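PDB 2VVW: protein A52 from Vaccinia virus, which targets host Toll-like receptor signalling complexes to suppress innate immunity, binding IRAK2 to inhibit NF-kappaB signalling and TRAF6 to activate p38 and induce cytokines such as IL-10. Local coordinates for residues A[63-68]-A[81-86]; A[19-24]-A[46-51]; A[104-109]-A[127-132]. One frame throughout, in Å; residues are numbered along the deposited sequence.

Interaction 1. Residues A[63-68]-A[81-86]; sequences EELKQK and IDYIKV
Apolar packing between helices 62-68 and 76-90 centres on Leu65 and Tyr83, the pair whose CA atoms lie nearest across the contact, 9.6 Å apart. Only one leucine branch does the touching: CD2 of Leu65 comes within 3.6 Å of CZ and 3.5 Å of OH of Tyr83, at the hydroxyl end of the ring, and the leucine side chain runs roughly perpendicular to that of the tyrosine. The tyrosine reaches this far because its CG is anti to the backbone N (chi1 176°), carrying the ring out from its helix toward the leucine.

The polar part is mediated by water. Lys68, in the one of its two modelled conformers described here, has a kink at chi3 (-56°) and brings NZ to 4.0 Å from Tyr83 CE1, approaching the ring obliquely. A water lying in the ring plane at its edge is a short 2.5 Å from Tyr83 OH and, in this conformer, also accepts a weak hydrogen bond from Lys68 NZ. Glu64 OE2 is a more distant, long salt-bridge partner of the same ammonium group.

Leu105 of helix 96-115 touches both Leu65 and Tyr83. The arrangement is helix-to-helix packing against a central helix, as expected of the all-helical Bcl-2-like fold.

Interaction 2. Residues A[19-24]-A[46-51]; sequences DEMFTI and NEIKKF
Ile24 and Ile48 meet by their methyl groups, joining the start of helix 21-35 to helix 43-49 in the Bcl-2-like helical bundle. Their side chains approach at a slant, and the branches that touch are of different kinds: the short branch of Ile24 ends in CG2, while the long branch of Ile48 ends in CD1. The isoleucine at 48 extends its longer arm across the gap with chi2 at 170°, which bridges backbones whose CA atoms are 9.7 Å apart.

Met21 adds a looser flank. Its CB does not point at the other helix, but the chain turns at chi2 (62°) and brings Met21 CE to 4.5 Å from the same Ile48 CD1, so one methyl receives both neighbours. Behind the contact, Phe51 turns one ring face to its own segment, with Ile48 CA 4.1 Å above the ring plane and over its centre.

Ile103 of helix 96-115 and Tyr28 of helix 21-35 also touch Ile48, while Leu145 of helix 135-153 packs on Met21, placing the junction in the interior. All three touching residues are buried, and the closest approach is methyl to methyl, Ile24 CG2 to Ile48 CD1 at 3.8 Å.

Interaction 3. Residues A[104-109]-A[127-132]; sequences GLCACV and RAIKLF
Cys106 has the most surface buried in this contact, 47 Å², and it faces Ala128 and Ile129, which bury 19 Å² each. The example is consistent with small side chains allowing two helices a close approach: the CA atoms of Cys106 and Ala128 are 7.9 Å apart, nearer than any other pair across helices 96-115 and 123-132 within these segments.

The sulfur of Cys106 does all the touching from its side. A chi1 of -72° sets SG opposite its own carbonyl carbon and sends it across to helix 123-132. There Cys106 SG lies 4.1 Å from Ala128 CB, the methyl of a short side chain that points toward the cysteine's helix.

Ile129 arrives differently. Its CB does not aim across the gap, but chi2 (-59°) folds the long branch round, and Ile129 CD1 comes to 4.3 Å from the same Cys106 SG. The sulfur is therefore approached by two methyl groups from successive residues of one helix turn.

Other helices complete the surroundings. Phe29 of helix 21-35 and Phe80 of helix 76-90 touch Cys106, and Met102, one turn before Cys106 in helix 96-115, packs on both Ala128 and Ile129.

No hydrogen bond or salt bridge joins the two segments. Toward helix 123-132 the thiol acts as a compact apolar group, consistent with a contact held by van der Waals packing of buried surfaces rather than by directional bonding.

From the N terminus, interaction 2 comes first: it closes a loop of 21 intervening residues, most of them helical, between the start of helix 21-35 and helix 43-49. Interaction 1 follows, bringing helices 62-68 and 76-90 together across 12 residues, and interaction 3 then closes 17 residues between helices 96-115 and 123-132. The three loops run in series; none nests or crosses. Interactions 1 and 2 lie on opposite sides of the chain's centre, their centres 22 Å apart, and do not touch. Interaction 3 meets both: Ile84 packs on Leu105 and Lys85 on Leu131, while Phe51 packs on Gly104 and Phe22 reaches Ile129 and Lys130. Helices 96-115 and 123-132 together thus link the two flanks.

Interaction 1. Residues A[63-68]-A[81-86]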
loop_
_atom_site.group_PDB
_atom_site.type_symbol
_atom_site.label_atom_id
_atom_site.label_comp_id
_atom_site.label_asym_id
_atom_site.label_seq_id
_atom_site.Cartn_x
_atom_site.Cartn_y
_atom_site.Cartn_z
ATOM N N GLU A 63 2.439 -5.188 -24.908
ATOM C CA GLU A 63 2.423 -6.563 -25.440
ATOM C C GLU A 63 3.823 -7.024 -25.866
ATOM O O GLU A 63 4.194 -8.180 -25.654
ATOM C CB GLU A 63 1.432 -6.711 -26.585
ATOM C CG GLU A 63 -0.018 -6.479 -26.179
ATOM C CD GLU A 63 -0.421 -5.017 -26.139
ATOM O OE1 GLU A 63 0.389 -4.144 -26.516
ATOM O OE2 GLU A 63 -1.562 -4.736 -25.728
ATOM N N GLU A 64 4.606 -6.112 -26.448
ATOM C CA GLU A 64 5.985 -6.417 -26.796
ATOM C C GLU A 64 6.835 -6.688 -25.557
ATOM O O GLU A 64 7.622 -7.637 -25.538
ATOM C CB GLU A 64 6.617 -5.284 -27.610
ATOM C CG GLU A 64 8.146 -5.315 -27.551
ATOM C CD GLU A 64 8.819 -4.499 -28.635
ATOM O OE1 GLU A 64 8.216 -3.509 -29.127
ATOM O OE2 GLU A 64 9.971 -4.867 -28.988
ATOM N N LEU A 65 6.686 -5.834 -24.544
ATOM C CA LEU A 65 7.476 -5.942 -23.319
ATOM C C LEU A 65 7.099 -7.178 -22.512
ATOM O O LEU A 65 7.962 -7.893 -22.017
ATOM C CB LEU A 65 7.285 -4.691 -22.455
ATOM C CG LEU A 65 7.845 -3.392 -23.038
ATOM C CD1 LEU A 65 7.122 -2.183 -22.421
ATOM C CD2 LEU A 65 9.352 -3.323 -22.800
ATOM N N LYS A 66 5.801 -7.431 -22.392
ATOM C CA LYS A 66 5.312 -8.630 -21.712
ATOM C C LYS A 66 5.976 -9.892 -22.271
ATOM O O LYS A 66 6.448 -10.740 -21.507
ATOM C CB LYS A 66 3.789 -8.723 -21.824
ATOM C CG LYS A 66 3.175 -9.918 -21.090
ATOM C CD LYS A 66 1.648 -9.974 -21.242
ATOM C CE LYS A 66 1.129 -11.335 -20.826
ATOM N NZ LYS A 66 -0.348 -11.394 -20.856
ATOM N N GLN A 67 6.007 -10.012 -23.599
ATOM C CA GLN A 67 6.653 -11.142 -24.270
ATOM C C GLN A 67 8.177 -11.149 -24.079
ATOM O O GLN A 67 8.737 -12.126 -23.578
ATOM C CB GLN A 67 6.316 -11.129 -25.762
ATOM C CG GLN A 67 6.971 -12.230 -26.566
ATOM C CD GLN A 67 6.535 -13.616 -26.132
ATOM O OE1 GLN A 67 5.416 -13.806 -25.649
ATOM N NE2 GLN A 67 7.420 -14.599 -26.315
ATOM N N LYS A 68 8.816 -10.052 -24.487
ATOM C CA LYS A 68 10.267 -9.852 -24.402
ATOM C C LYS A 68 10.823 -10.174 -23.009
ATOM O O LYS A 68 11.861 -10.833 -22.861
ATOM C CB LYS A 68 10.573 -8.375 -24.754
ATOM C CG LYS A 68 12.021 -7.909 -24.581
ATOM C CD LYS A 68 12.141 -6.378 -24.493
ATOM C CE LYS A 68 11.530 -5.676 -25.692
ATOM N NZ LYS A 68 12.152 -4.342 -25.982
ATOM N N ILE A 81 13.783 -5.575 -13.985
ATOM C CA ILE A 81 14.876 -4.781 -13.398
ATOM C C ILE A 81 16.096 -4.780 -14.347
ATOM O O ILE A 81 16.742 -3.729 -14.553
ATOM C CB ILE A 81 15.239 -5.294 -11.983
ATOM C CG1 ILE A 81 14.080 -5.051 -10.983
ATOM C CG2 ILE A 81 16.531 -4.657 -11.445
ATOM C CD1 ILE A 81 13.747 -3.555 -10.719
ATOM N N ASP A 82 16.420 -5.943 -14.919
ATOM C CA ASP A 82 17.536 -6.053 -15.867
ATOM C C ASP A 82 17.303 -5.071 -17.024
ATOM O O ASP A 82 18.205 -4.334 -17.417
ATOM C CB ASP A 82 17.702 -7.505 -16.344
ATOM C CG ASP A 82 18.796 -7.674 -17.388
ATOM O OD1 ASP A 82 18.515 -7.385 -18.561
ATOM O OD2 ASP A 82 19.923 -8.112 -17.050
ATOM N N TYR A 83 16.065 -5.046 -17.521
ATOM C CA TYR A 83 15.656 -4.152 -18.617
ATOM C C TYR A 83 15.803 -2.659 -18.316
ATOM O O TYR A 83 16.258 -1.875 -19.164
ATOM C CB TYR A 83 14.204 -4.480 -19.009
ATOM C CG TYR A 83 13.622 -3.572 -20.061
ATOM C CD1 TYR A 83 13.882 -3.786 -21.411
ATOM C CD2 TYR A 83 12.787 -2.503 -19.709
ATOM C CE1 TYR A 83 13.356 -2.934 -22.394
ATOM C CE2 TYR A 83 12.259 -1.650 -20.685
ATOM C CZ TYR A 83 12.544 -1.875 -22.021
ATOM O OH TYR A 83 12.020 -1.042 -22.996
ATOM N N ILE A 84 15.413 -2.270 -17.109
ATOM C CA ILE A 84 15.591 -0.915 -16.616
ATOM C C ILE A 84 17.077 -0.538 -16.619
ATOM O O ILE A 84 17.445 0.563 -17.022
ATOM C CB ILE A 84 14.996 -0.757 -15.179
ATOM C CG1 ILE A 84 13.470 -0.886 -15.198
ATOM C CG2 ILE A 84 15.443 0.556 -14.532
ATOM C CD1 ILE A 84 12.759 -0.058 -16.268
ATOM N N LYS A 85 17.928 -1.444 -16.173
ATOM C CA LYS A 85 19.383 -1.228 -16.237
ATOM C C LYS A 85 19.908 -1.080 -17.675
ATOM O O LYS A 85 20.761 -0.231 -17.952
ATOM C CB LYS A 85 20.130 -2.341 -15.483
ATOM C CG LYS A 85 19.988 -2.238 -13.940
ATOM C CD LYS A 85 20.410 -3.516 -13.219
ATOM C CE LYS A 85 20.500 -3.319 -11.691
ATOM N NZ LYS A 85 20.947 -4.573 -10.984
ATOM N N VAL A 86 19.391 -1.900 -18.585
ATOM C CA VAL A 86 19.677 -1.752 -20.006
ATOM C C VAL A 86 19.356 -0.331 -20.500
ATOM O O VAL A 86 20.215 0.334 -21.092
ATOM C CB VAL A 86 18.908 -2.810 -20.854
ATOM C CG1 VAL A 86 19.007 -2.505 -22.368
ATOM C CG2 VAL A 86 19.444 -4.214 -20.553
HETATM O O HOH W 1 11.937 -1.231 -25.447
#

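Interaction 2. Residues A[19-24]-A[46-51]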
loop_
_atom_site.group_PDB
_atom_site.type_symbol
_atom_site.label_atom_id
_atom_site.label_comp_id
_atom_site.label_asym_id
_atom_site.label_seq_id
_atom_site.Cartn_x
_atom_site.Cartn_y
_atom_site.Cartn_z
ATOM N N ASP A 19 4.207 17.781 -0.254
ATOM C CA ASP A 19 3.907 16.470 -0.818
ATOM C C ASP A 19 5.156 15.927 -1.500
ATOM O O ASP A 19 5.623 16.509 -2.483
ATOM C CB ASP A 19 2.791 16.572 -1.842
ATOM C CG ASP A 19 1.475 16.975 -1.244
ATOM O OD1 ASP A 19 1.060 16.363 -0.236
ATOM O OD2 ASP A 19 0.834 17.893 -1.804
ATOM N N GLU A 20 5.686 14.817 -0.987
ATOM C CA GLU A 20 6.953 14.248 -1.489
ATOM C C GLU A 20 6.736 13.395 -2.724
ATOM O O GLU A 20 5.906 12.496 -2.722
ATOM C CB GLU A 20 7.629 13.411 -0.410
ATOM C CG GLU A 20 8.087 14.219 0.796
ATOM C CD GLU A 20 8.309 13.361 2.023
ATOM O OE1 GLU A 20 7.680 12.280 2.123
ATOM O OE2 GLU A 20 9.103 13.770 2.899
ATOM N N MET A 21 7.514 13.667 -3.770
ATOM C CA MET A 21 7.364 12.952 -5.043
ATOM C C MET A 21 7.502 11.417 -4.892
ATOM O O MET A 21 6.704 10.668 -5.432
ATOM C CB MET A 21 8.345 13.522 -6.090
ATOM C CG MET A 21 7.935 13.272 -7.527
ATOM S SD MET A 21 6.361 14.068 -7.917
ATOM C CE MET A 21 5.444 12.683 -8.615
ATOM N N PHE A 22 8.459 10.942 -4.103
ATOM C CA PHE A 22 8.607 9.487 -3.969
ATOM C C PHE A 22 7.410 8.821 -3.263
ATOM O O PHE A 22 6.953 7.755 -3.678
ATOM C CB PHE A 22 9.911 9.091 -3.275
ATOM C CG PHE A 22 10.224 7.619 -3.429
ATOM C CD1 PHE A 22 10.724 7.124 -4.627
ATOM C CD2 PHE A 22 9.953 6.721 -2.397
ATOM C CE1 PHE A 22 10.986 5.764 -4.779
ATOM C CE2 PHE A 22 10.212 5.353 -2.549
ATOM C CZ PHE A 22 10.714 4.881 -3.734
ATOM N N THR A 23 6.876 9.468 -2.231
ATOM C CA THR A 23 5.672 8.960 -1.560
ATOM C C THR A 23 4.483 8.903 -2.504
ATOM O O THR A 23 3.706 7.953 -2.474
ATOM C CB THR A 23 5.296 9.804 -0.371
ATOM O OG1 THR A 23 6.425 9.912 0.494
ATOM C CG2 THR A 23 4.121 9.167 0.395
ATOM N N ILE A 24 4.338 9.936 -3.330
ATOM C CA ILE A 24 3.278 9.980 -4.317
ATOM C C ILE A 24 3.379 8.791 -5.258
ATOM O O ILE A 24 2.371 8.109 -5.546
ATOM C CB ILE A 24 3.302 11.320 -5.120
ATOM C CG1 ILE A 24 2.834 12.494 -4.229
ATOM C CG2 ILE A 24 2.432 11.231 -6.328
ATOM C CD1 ILE A 24 3.124 13.879 -4.825
ATOM N N ASN A 46 -4.332 11.188 -12.036
ATOM C CA ASN A 46 -4.758 11.292 -13.441
ATOM C C ASN A 46 -3.678 11.923 -14.358
ATOM O O ASN A 46 -3.561 11.552 -15.531
ATOM C CB ASN A 46 -6.111 12.007 -13.571
ATOM C CG ASN A 46 -7.304 11.080 -13.309
ATOM O OD1 ASN A 46 -7.223 9.853 -13.467
ATOM N ND2 ASN A 46 -8.423 11.671 -12.917
ATOM N N GLU A 47 -2.873 12.841 -13.826
ATOM C CA GLU A 47 -1.733 13.378 -14.586
ATOM C C GLU A 47 -0.619 12.349 -14.741
ATOM O O GLU A 47 -0.031 12.214 -15.829
ATOM C CB GLU A 47 -1.158 14.643 -13.933
ATOM C CG GLU A 47 -2.036 15.858 -14.082
ATOM C CD GLU A 47 -2.330 16.203 -15.539
ATOM O OE1 GLU A 47 -1.385 16.203 -16.352
ATOM O OE2 GLU A 47 -3.505 16.477 -15.864
ATOM N N ILE A 48 -0.332 11.628 -13.663
ATOM C CA ILE A 48 0.714 10.622 -13.695
ATOM C C ILE A 48 0.331 9.524 -14.694
ATOM O O ILE A 48 1.181 9.018 -15.422
ATOM C CB ILE A 48 1.019 10.043 -12.310
ATOM C CG1 ILE A 48 1.563 11.143 -11.383
ATOM C CG2 ILE A 48 2.059 8.914 -12.423
ATOM C CD1 ILE A 48 1.672 10.733 -9.973
ATOM N N LYS A 49 -0.959 9.200 -14.753
ATOM C CA LYS A 49 -1.480 8.206 -15.692
ATOM C C LYS A 49 -1.201 8.578 -17.157
ATOM O O LYS A 49 -1.010 7.704 -18.008
ATOM C CB LYS A 49 -2.975 8.009 -15.444
ATOM C CG LYS A 49 -3.610 6.957 -16.334
ATOM C CD LYS A 49 -4.883 6.334 -15.738
ATOM C CE LYS A 49 -6.087 7.236 -15.817
ATOM N NZ LYS A 49 -7.358 6.438 -15.918
ATOM N N LYS A 50 -1.148 9.873 -17.450
ATOM C CA LYS A 50 -0.803 10.324 -18.787
ATOM C C LYS A 50 0.623 9.923 -19.197
ATOM O O LYS A 50 0.923 9.897 -20.385
ATOM C CB LYS A 50 -1.024 11.837 -18.925
ATOM C CG LYS A 50 -2.465 12.252 -18.749
ATOM C CD LYS A 50 -2.638 13.741 -18.949
ATOM C CE LYS A 50 -4.062 14.176 -18.626
ATOM N NZ LYS A 50 -4.227 15.644 -18.780
ATOM N N PHE A 51 1.495 9.612 -18.233
ATOM C CA PHE A 51 2.853 9.149 -18.524
ATOM C C PHE A 51 2.902 7.839 -19.316
ATOM O O PHE A 51 3.951 7.491 -19.858
ATOM C CB PHE A 51 3.688 8.949 -17.247
ATOM C CG PHE A 51 3.963 10.213 -16.452
ATOM C CD1 PHE A 51 3.518 11.462 -16.857
ATOM C CD2 PHE A 51 4.697 10.124 -15.277
ATOM C CE1 PHE A 51 3.799 12.595 -16.107
ATOM C CE2 PHE A 51 4.998 11.260 -14.524
ATOM C CZ PHE A 51 4.549 12.497 -14.943
#

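Interaction 3. Residues A[104-109]-A[127-132]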
loop_
_atom_site.group_PDB
_atom_site.type_symbol
_atom_site.label_atom_id
_atom_site.label_comp_id
_atom_site.label_asym_id
_atom_site.label_seq_id
_atom_site.Cartn_x
_atom_site.Cartn_y
_atom_site.Cartn_z
ATOM N N GLY A 104 5.799 5.786 -16.545
ATOM C CA GLY A 104 4.705 5.207 -17.324
ATOM C C GLY A 104 4.906 3.738 -17.658
ATOM O O GLY A 104 3.942 2.987 -17.740
ATOM N N LEU A 105 6.163 3.343 -17.862
ATOM C CA LEU A 105 6.523 1.963 -18.169
ATOM C C LEU A 105 6.249 1.074 -16.959
ATOM O O LEU A 105 5.648 0.019 -17.087
ATOM C CB LEU A 105 8.003 1.884 -18.555
ATOM C CG LEU A 105 8.611 0.500 -18.816
ATOM C CD1 LEU A 105 8.170 -0.029 -20.170
ATOM C CD2 LEU A 105 10.136 0.567 -18.706
ATOM N N CYS A 106 6.706 1.508 -15.791
ATOM C CA CYS A 106 6.421 0.817 -14.527
ATOM C C CYS A 106 4.928 0.583 -14.364
ATOM O O CYS A 106 4.494 -0.509 -13.995
ATOM C CB CYS A 106 6.944 1.649 -13.354
ATOM S SG CYS A 106 8.721 1.615 -13.279
ATOM N N ALA A 107 4.159 1.629 -14.641
ATOM C CA ALA A 107 2.696 1.601 -14.541
ATOM C C ALA A 107 2.065 0.564 -15.449
ATOM O O ALA A 107 1.126 -0.164 -15.050
ATOM C CB ALA A 107 2.139 2.955 -14.873
ATOM N N CYS A 108 2.514 0.540 -16.695
ATOM C CA CYS A 108 1.991 -0.424 -17.662
ATOM C C CYS A 108 2.404 -1.852 -17.278
ATOM O O CYS A 108 1.656 -2.782 -17.483
ATOM C CB CYS A 108 2.454 -0.073 -19.079
ATOM S SG CYS A 108 1.705 1.465 -19.725
ATOM N N VAL A 109 3.593 -2.012 -16.713
ATOM C CA VAL A 109 4.064 -3.320 -16.246
ATOM C C VAL A 109 3.269 -3.787 -15.018
ATOM O O VAL A 109 2.848 -4.944 -14.946
ATOM C CB VAL A 109 5.595 -3.296 -15.946
ATOM C CG1 VAL A 109 6.050 -4.560 -15.222
ATOM C CG2 VAL A 109 6.382 -3.092 -17.257
ATOM N N ARG A 127 11.696 -0.267 -6.720
ATOM C CA ARG A 127 13.127 -0.573 -6.875
ATOM C C ARG A 127 13.621 0.036 -8.187
ATOM O O ARG A 127 14.676 0.622 -8.239
ATOM C CB ARG A 127 13.378 -2.091 -6.849
ATOM C CG ARG A 127 14.847 -2.483 -6.714
ATOM C CD ARG A 127 15.076 -4.000 -6.720
ATOM N NE ARG A 127 14.279 -4.737 -5.738
ATOM C CZ ARG A 127 14.441 -6.036 -5.461
ATOM N NH1 ARG A 127 15.377 -6.750 -6.077
ATOM N NH2 ARG A 127 13.667 -6.631 -4.559
ATOM N N ALA A 128 12.832 -0.103 -9.240
ATOM C CA ALA A 128 13.200 0.440 -10.552
ATOM C C ALA A 128 13.366 1.966 -10.510
ATOM O O ALA A 128 14.348 2.494 -11.032
ATOM C CB ALA A 128 12.131 0.051 -11.596
ATOM N N ILE A 129 12.398 2.656 -9.890
ATOM C CA ILE A 129 12.415 4.133 -9.757
ATOM C C ILE A 129 13.660 4.592 -9.041
ATOM O O ILE A 129 14.320 5.532 -9.475
ATOM C CB ILE A 129 11.157 4.680 -8.981
ATOM C CG1 ILE A 129 9.876 4.484 -9.793
ATOM C CG2 ILE A 129 11.319 6.158 -8.612
ATOM C CD1 ILE A 129 9.847 5.141 -11.123
ATOM N N LYS A 130 14.005 3.908 -7.956
ATOM C CA LYS A 130 15.221 4.243 -7.205
ATOM C C LYS A 130 16.509 4.053 -8.024
ATOM O O LYS A 130 17.473 4.795 -7.834
ATOM C CB LYS A 130 15.295 3.421 -5.917
ATOM C CG LYS A 130 14.349 3.878 -4.797
ATOM C CD LYS A 130 14.193 2.768 -3.738
ATOM C CE LYS A 130 13.646 3.287 -2.398
ATOM N NZ LYS A 130 13.141 2.173 -1.492
ATOM N N LEU A 131 16.535 3.067 -8.927
ATOM C CA LEU A 131 17.707 2.839 -9.802
ATOM C C LEU A 131 17.834 3.911 -10.878
ATOM O O LEU A 131 18.936 4.259 -11.302
ATOM C CB LEU A 131 17.622 1.485 -10.536
ATOM C CG LEU A 131 18.005 0.185 -9.836
ATOM C CD1 LEU A 131 17.644 -0.979 -10.755
ATOM C CD2 LEU A 131 19.493 0.168 -9.475
ATOM N N PHE A 132 16.694 4.404 -11.339
ATOM C CA PHE A 132 16.627 5.187 -12.568
ATOM C C PHE A 132 16.463 6.698 -12.341
ATOM O O PHE A 132 17.019 7.504 -13.102
ATOM C CB PHE A 132 15.467 4.641 -13.402
ATOM C CG PHE A 132 15.518 5.010 -14.863
ATOM C CD1 PHE A 132 16.137 4.182 -15.783
ATOM C CD2 PHE A 132 14.911 6.174 -15.326
ATOM C CE1 PHE A 132 16.167 4.520 -17.141
ATOM C CE2 PHE A 132 14.931 6.510 -16.675
ATOM C CZ PHE A 132 15.565 5.688 -17.585
#